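Local coordinates for protein SusD homolog (Bacteroides thetaiotaomicron VPI-5482, PDB 3IV0) that probably binds sugars at the outer membrane, although its own ligand is not established, at residues 306-319 / 417-429. Numbering follows the deposited sequence.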
loop_
_atom_site.group_PDB
_atom_site.type_symbol
_atom_site.label_atom_id
_atom_site.label_comp_id
_atom_site.label_asym_id
_atom_site.label_seq_id
_atom_site.Cartn_x
_atom_site.Cartn_y
_atom_site.Cartn_z
ATOM N N TYR A 306 12.068 15.441 -12.064
ATOM C CA TYR A 306 11.481 14.123 -11.920
ATOM C C TYR A 306 10.169 14.000 -12.695
ATOM O O TYR A 306 9.951 13.027 -13.412
ATOM C CB TYR A 306 11.225 13.808 -10.458
ATOM C CG TYR A 306 10.611 12.440 -10.258
ATOM C CD1 TYR A 306 11.307 11.298 -10.655
ATOM C CD2 TYR A 306 9.365 12.296 -9.709
ATOM C CE1 TYR A 306 10.780 10.030 -10.484
ATOM C CE2 TYR A 306 8.818 10.997 -9.509
ATOM C CZ TYR A 306 9.553 9.890 -9.927
ATOM O OH TYR A 306 9.043 8.618 -9.750
ATOM N N LEU A 307 9.285 14.988 -12.568
ATOM C CA LEU A 307 7.985 14.902 -13.204
ATOM C C LEU A 307 8.105 15.066 -14.726
ATOM O O LEU A 307 7.303 14.515 -15.464
ATOM C CB LEU A 307 7.001 15.875 -12.535
ATOM C CG LEU A 307 6.701 15.589 -11.051
ATOM C CD1 LEU A 307 5.739 16.638 -10.512
ATOM C CD2 LEU A 307 6.151 14.157 -10.813
HETATM N N MSE A 308 9.104 15.808 -15.200
HETATM C CA MSE A 308 9.356 15.866 -16.641
HETATM C C MSE A 308 9.828 14.496 -17.151
HETATM O O MSE A 308 9.611 14.167 -18.318
HETATM C CB MSE A 308 10.387 16.946 -16.974
HETATM C CG MSE A 308 9.800 18.349 -17.044
HETATM SE SE MSE A 308 11.108 19.680 -17.611
HETATM C CE MSE A 308 12.069 19.833 -16.029
ATOM N N THR A 309 10.512 13.719 -16.313
ATOM C CA THR A 309 10.894 12.340 -16.687
ATOM C C THR A 309 9.702 11.394 -16.640
ATOM O O THR A 309 9.452 10.603 -17.558
ATOM C CB THR A 309 11.936 11.801 -15.715
ATOM O OG1 THR A 309 13.154 12.546 -15.883
ATOM C CG2 THR A 309 12.179 10.268 -15.915
ATOM N N LEU A 310 8.950 11.507 -15.564
ATOM C CA LEU A 310 7.823 10.653 -15.336
ATOM C C LEU A 310 6.661 10.876 -16.302
ATOM O O LEU A 310 6.056 9.921 -16.804
ATOM C CB LEU A 310 7.370 10.852 -13.884
ATOM C CG LEU A 310 6.345 9.871 -13.342
ATOM C CD1 LEU A 310 6.917 8.461 -13.451
ATOM C CD2 LEU A 310 5.978 10.226 -11.883
ATOM N N PHE A 311 6.344 12.132 -16.566
ATOM C CA PHE A 311 5.231 12.514 -17.441
ATOM C C PHE A 311 5.806 13.389 -18.573
ATOM O O PHE A 311 5.727 14.622 -18.502
ATOM C CB PHE A 311 4.165 13.277 -16.666
ATOM C CG PHE A 311 3.361 12.419 -15.721
ATOM C CD1 PHE A 311 2.365 11.602 -16.201
ATOM C CD2 PHE A 311 3.645 12.415 -14.370
ATOM C CE1 PHE A 311 1.635 10.812 -15.323
ATOM C CE2 PHE A 311 2.915 11.580 -13.487
ATOM C CZ PHE A 311 1.923 10.809 -13.985
ATOM N N PRO A 312 6.430 12.772 -19.583
ATOM C CA PRO A 312 7.162 13.582 -20.571
ATOM C C PRO A 312 6.283 14.596 -21.286
ATOM O O PRO A 312 5.177 14.280 -21.723
ATOM C CB PRO A 312 7.731 12.527 -21.537
ATOM C CG PRO A 312 7.763 11.254 -20.740
ATOM C CD PRO A 312 6.556 11.331 -19.876
HETATM N N MSE A 313 6.809 15.815 -21.442
HETATM C CA MSE A 313 6.019 16.927 -21.951
HETATM C C MSE A 313 5.576 16.779 -23.411
HETATM O O MSE A 313 4.615 17.420 -23.806
HETATM C CB MSE A 313 6.789 18.239 -21.749
HETATM C CG MSE A 313 7.991 18.408 -22.631
HETATM SE SE MSE A 313 8.996 20.019 -22.113
HETATM C CE MSE A 313 7.810 21.159 -22.268
ATOM N N TYR A 314 6.257 15.933 -24.189
ATOM C CA TYR A 314 5.941 15.782 -25.599
ATOM C C TYR A 314 5.056 14.601 -25.907
ATOM O O TYR A 314 4.788 14.321 -27.074
ATOM C CB TYR A 314 7.232 15.713 -26.424
ATOM C CG TYR A 314 8.213 16.842 -26.137
ATOM C CD1 TYR A 314 7.880 18.162 -26.368
ATOM C CD2 TYR A 314 9.481 16.574 -25.638
ATOM C CE1 TYR A 314 8.775 19.194 -26.092
ATOM C CE2 TYR A 314 10.380 17.594 -25.376
ATOM C CZ TYR A 314 10.023 18.894 -25.604
ATOM O OH TYR A 314 10.924 19.900 -25.340
ATOM N N GLU A 315 4.544 13.930 -24.861
ATOM C CA GLU A 315 3.704 12.762 -25.059
ATOM C C GLU A 315 2.363 12.904 -24.351
ATOM O O GLU A 315 2.300 13.411 -23.227
ATOM C CB GLU A 315 4.488 11.536 -24.562
ATOM C CG GLU A 315 5.786 11.274 -25.380
ATOM C CD GLU A 315 6.602 10.090 -24.885
ATOM O OE1 GLU A 315 6.043 8.983 -24.849
ATOM O OE2 GLU A 315 7.803 10.260 -24.574
ATOM N N ASP A 316 1.298 12.457 -24.989
ATOM C CA ASP A 316 -0.050 12.569 -24.435
ATOM C C ASP A 316 -0.199 11.743 -23.167
ATOM O O ASP A 316 0.300 10.625 -23.130
ATOM C CB ASP A 316 -1.094 12.057 -25.422
ATOM C CG ASP A 316 -1.330 12.988 -26.591
ATOM O OD1 ASP A 316 -0.884 14.166 -26.569
ATOM O OD2 ASP A 316 -1.963 12.507 -27.552
ATOM N N ASP A 317 -0.905 12.279 -22.176
ATOM C CA ASP A 317 -1.209 11.518 -20.951
ATOM C C ASP A 317 -2.154 12.378 -20.130
ATOM O O ASP A 317 -1.735 13.400 -19.578
ATOM C CB ASP A 317 0.057 11.254 -20.164
ATOM C CG ASP A 317 -0.146 10.306 -18.987
ATOM O OD1 ASP A 317 -1.287 10.263 -18.451
ATOM O OD2 ASP A 317 0.819 9.625 -18.605
ATOM N N ALA A 318 -3.411 11.972 -20.066
ATOM C CA ALA A 318 -4.431 12.756 -19.388
ATOM C C ALA A 318 -4.153 12.935 -17.885
ATOM O O ALA A 318 -4.707 13.848 -17.251
ATOM C CB ALA A 318 -5.766 12.169 -19.615
ATOM N N ARG A 319 -3.322 12.068 -17.296
ATOM C CA ARG A 319 -2.978 12.251 -15.903
ATOM C C ARG A 319 -2.268 13.568 -15.684
ATOM O O ARG A 319 -2.340 14.155 -14.601
ATOM C CB ARG A 319 -2.129 11.071 -15.393
ATOM C CG ARG A 319 -2.921 9.755 -15.348
ATOM C CD ARG A 319 -2.053 8.504 -15.177
ATOM N NE ARG A 319 -1.251 8.264 -16.378
ATOM C CZ ARG A 319 -0.717 7.106 -16.739
ATOM N NH1 ARG A 319 -0.930 5.997 -16.032
ATOM N NH2 ARG A 319 0.038 7.024 -17.815
ATOM N N TRP A 417 7.736 2.208 -15.045
ATOM C CA TRP A 417 7.468 3.638 -15.069
ATOM C C TRP A 417 5.983 3.889 -15.093
ATOM O O TRP A 417 5.498 4.893 -14.533
ATOM C CB TRP A 417 8.165 4.317 -16.258
ATOM C CG TRP A 417 9.641 4.448 -16.069
ATOM C CD1 TRP A 417 10.605 3.800 -16.748
ATOM C CD2 TRP A 417 10.306 5.296 -15.124
ATOM N NE1 TRP A 417 11.835 4.177 -16.290
ATOM C CE2 TRP A 417 11.684 5.093 -15.291
ATOM C CE3 TRP A 417 9.870 6.190 -14.157
ATOM C CZ2 TRP A 417 12.632 5.766 -14.538
ATOM C CZ3 TRP A 417 10.820 6.857 -13.411
ATOM C CH2 TRP A 417 12.178 6.635 -13.605
ATOM N N GLU A 418 5.232 2.985 -15.713
ATOM C CA GLU A 418 3.793 3.117 -15.711
ATOM C C GLU A 418 3.231 3.007 -14.288
ATOM O O GLU A 418 2.279 3.696 -13.939
ATOM C CB GLU A 418 3.088 2.134 -16.665
ATOM C CG GLU A 418 1.637 2.478 -16.978
ATOM C CD GLU A 418 1.458 3.750 -17.776
ATOM O OE1 GLU A 418 2.455 4.273 -18.334
ATOM O OE2 GLU A 418 0.302 4.198 -17.839
ATOM N N ARG A 419 3.736 2.070 -13.497
ATOM C CA ARG A 419 3.309 1.991 -12.097
ATOM C C ARG A 419 3.664 3.273 -11.361
ATOM O O ARG A 419 2.882 3.751 -10.530
ATOM C CB ARG A 419 3.968 0.796 -11.370
ATOM C CG ARG A 419 3.314 -0.559 -11.706
ATOM C CD ARG A 419 3.825 -1.749 -10.869
ATOM N NE ARG A 419 3.684 -1.542 -9.430
ATOM C CZ ARG A 419 2.587 -1.788 -8.725
ATOM N NH1 ARG A 419 1.481 -2.212 -9.314
ATOM N NH2 ARG A 419 2.553 -1.574 -7.421
ATOM N N CYS A 420 4.805 3.892 -11.658
ATOM C CA CYS A 420 5.150 5.140 -11.003
ATOM C C CYS A 420 4.192 6.257 -11.377
ATOM O O CYS A 420 3.823 7.074 -10.539
ATOM C CB CYS A 420 6.578 5.523 -11.346
ATOM S SG CYS A 420 7.869 4.473 -10.651
ATOM N N ARG A 421 3.781 6.318 -12.637
ATOM C CA ARG A 421 2.803 7.331 -13.059
ATOM C C ARG A 421 1.431 7.049 -12.478
ATOM O O ARG A 421 0.774 7.936 -11.911
ATOM C CB ARG A 421 2.650 7.336 -14.574
ATOM C CG ARG A 421 3.796 7.982 -15.348
ATOM C CD ARG A 421 3.506 7.941 -16.855
ATOM N NE ARG A 421 3.821 6.679 -17.483
ATOM C CZ ARG A 421 5.029 6.316 -17.876
ATOM N NH1 ARG A 421 6.048 7.143 -17.739
ATOM N NH2 ARG A 421 5.218 5.135 -18.420
ATOM N N GLU A 422 0.966 5.813 -12.632
ATOM C CA GLU A 422 -0.399 5.462 -12.290
ATOM C C GLU A 422 -0.672 5.523 -10.790
ATOM O O GLU A 422 -1.746 5.963 -10.373
ATOM C CB GLU A 422 -0.710 4.067 -12.808
ATOM C CG GLU A 422 -2.112 3.600 -12.560
ATOM C CD GLU A 422 -3.151 4.412 -13.279
ATOM O OE1 GLU A 422 -2.850 5.068 -14.314
ATOM O OE2 GLU A 422 -4.325 4.422 -12.852
ATOM N N LEU A 423 0.315 5.135 -9.979
ATOM C CA LEU A 423 0.093 4.951 -8.552
ATOM C C LEU A 423 0.689 6.004 -7.663
ATOM O O LEU A 423 0.674 5.878 -6.440
ATOM C CB LEU A 423 0.575 3.580 -8.123
ATOM C CG LEU A 423 -0.033 2.392 -8.861
ATOM C CD1 LEU A 423 0.640 1.060 -8.466
ATOM C CD2 LEU A 423 -1.560 2.261 -8.661
ATOM N N ILE A 424 1.106 7.117 -8.248
ATOM C CA ILE A 424 1.692 8.168 -7.452
ATOM C C ILE A 424 0.755 8.581 -6.332
ATOM O O ILE A 424 -0.418 8.828 -6.544
ATOM C CB ILE A 424 2.111 9.386 -8.350
ATOM C CG1 ILE A 424 2.897 10.379 -7.478
ATOM C CG2 ILE A 424 0.908 10.043 -9.068
ATOM C CD1 ILE A 424 3.640 11.460 -8.307
ATOM N N GLY A 425 1.302 8.654 -5.125
ATOM C CA GLY A 425 0.524 9.064 -3.961
ATOM C C GLY A 425 -0.267 7.960 -3.281
ATOM O O GLY A 425 -0.970 8.249 -2.322
ATOM N N GLU A 426 -0.149 6.705 -3.748
ATOM C CA GLU A 426 -0.910 5.590 -3.192
ATOM C C GLU A 426 -0.063 4.653 -2.326
ATOM O O GLU A 426 -0.546 3.593 -1.925
ATOM C CB GLU A 426 -1.629 4.814 -4.304
ATOM C CG GLU A 426 -2.669 5.689 -5.032
ATOM C CD GLU A 426 -3.255 5.025 -6.238
ATOM O OE1 GLU A 426 -3.875 3.948 -6.107
ATOM O OE2 GLU A 426 -3.134 5.569 -7.353
ATOM N N GLY A 427 1.173 4.996 -2.045
ATOM C CA GLY A 427 1.979 4.242 -1.094
ATOM C C GLY A 427 2.754 3.084 -1.669
ATOM O O GLY A 427 3.174 2.212 -0.898
ATOM N N HIS A 428 2.968 3.068 -2.973
ATOM C CA HIS A 428 3.693 2.018 -3.653
ATOM C C HIS A 428 5.112 2.374 -4.064
ATOM O O HIS A 428 5.902 1.480 -4.255
ATOM C CB HIS A 428 2.923 1.543 -4.881
ATOM C CG HIS A 428 1.657 0.839 -4.549
ATOM N ND1 HIS A 428 1.657 -0.463 -4.088
ATOM C CD2 HIS A 428 0.377 1.270 -4.529
ATOM C CE1 HIS A 428 0.399 -0.810 -3.839
ATOM N NE2 HIS A 428 -0.391 0.209 -4.107
ATOM N N TYR A 429 5.419 3.641 -4.273
ATOM C CA TYR A 429 6.673 4.066 -4.845
ATOM C C TYR A 429 7.883 3.423 -4.203
ATOM O O TYR A 429 8.683 2.745 -4.870
ATOM C CB TYR A 429 6.759 5.586 -4.756
ATOM C CG TYR A 429 8.137 6.135 -5.048
ATOM C CD1 TYR A 429 8.630 6.189 -6.352
ATOM C CD2 TYR A 429 8.914 6.633 -4.018
ATOM C CE1 TYR A 429 9.934 6.715 -6.590
ATOM C CE2 TYR A 429 10.199 7.132 -4.236
ATOM C CZ TYR A 429 10.672 7.210 -5.511
ATOM O OH TYR A 429 11.968 7.731 -5.655
HETATM O O HOH W 1 8.783 8.070 -18.483
#
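R319 reaches across to helix 408-422 and meets two glutamates one turn apart, E418 and E422. Its NH1 and NH2 approach E418 OE2 end-on from the same face of the carboxylate, each at 2.8 Å. The R319 guanidinium and E418 carboxylate planes stand 46° apart. R319 NH1 also donates to E422 OE1 at 2.7 Å, on the anti lone pair. D317, the N-cap of helix 318-323, holds the other edge of R319 side-on, one oxygen to NE and one to NH2.

R421 joins the same network and links it to the end of helix 304-310. Its CB lies over one face of the R319 guanidinium. Its CG sits over one face of the F311 ring, a CH-pi contact 3.8 Å from the centroid. A bend at chi3 (-82°) turns the guanidinium back, and R421 NH1 gives L310 O a nearly straight 2.9 Å bond in the carbonyl plane. R421 NE and NH2 both donate to E418 OE1. Water 1 links R421 NH1 to T309 O. Alongside, L310 CD1 packs on C420 CB at 3.6 Å and meets the W417 ring at its edge.

R396 also pairs with E418, and R398 and R366 with E422. The glutamates thus probably stay ionised, the shared E418 balancing R319 and R421, which tie segment 306-319 to helix 408-422.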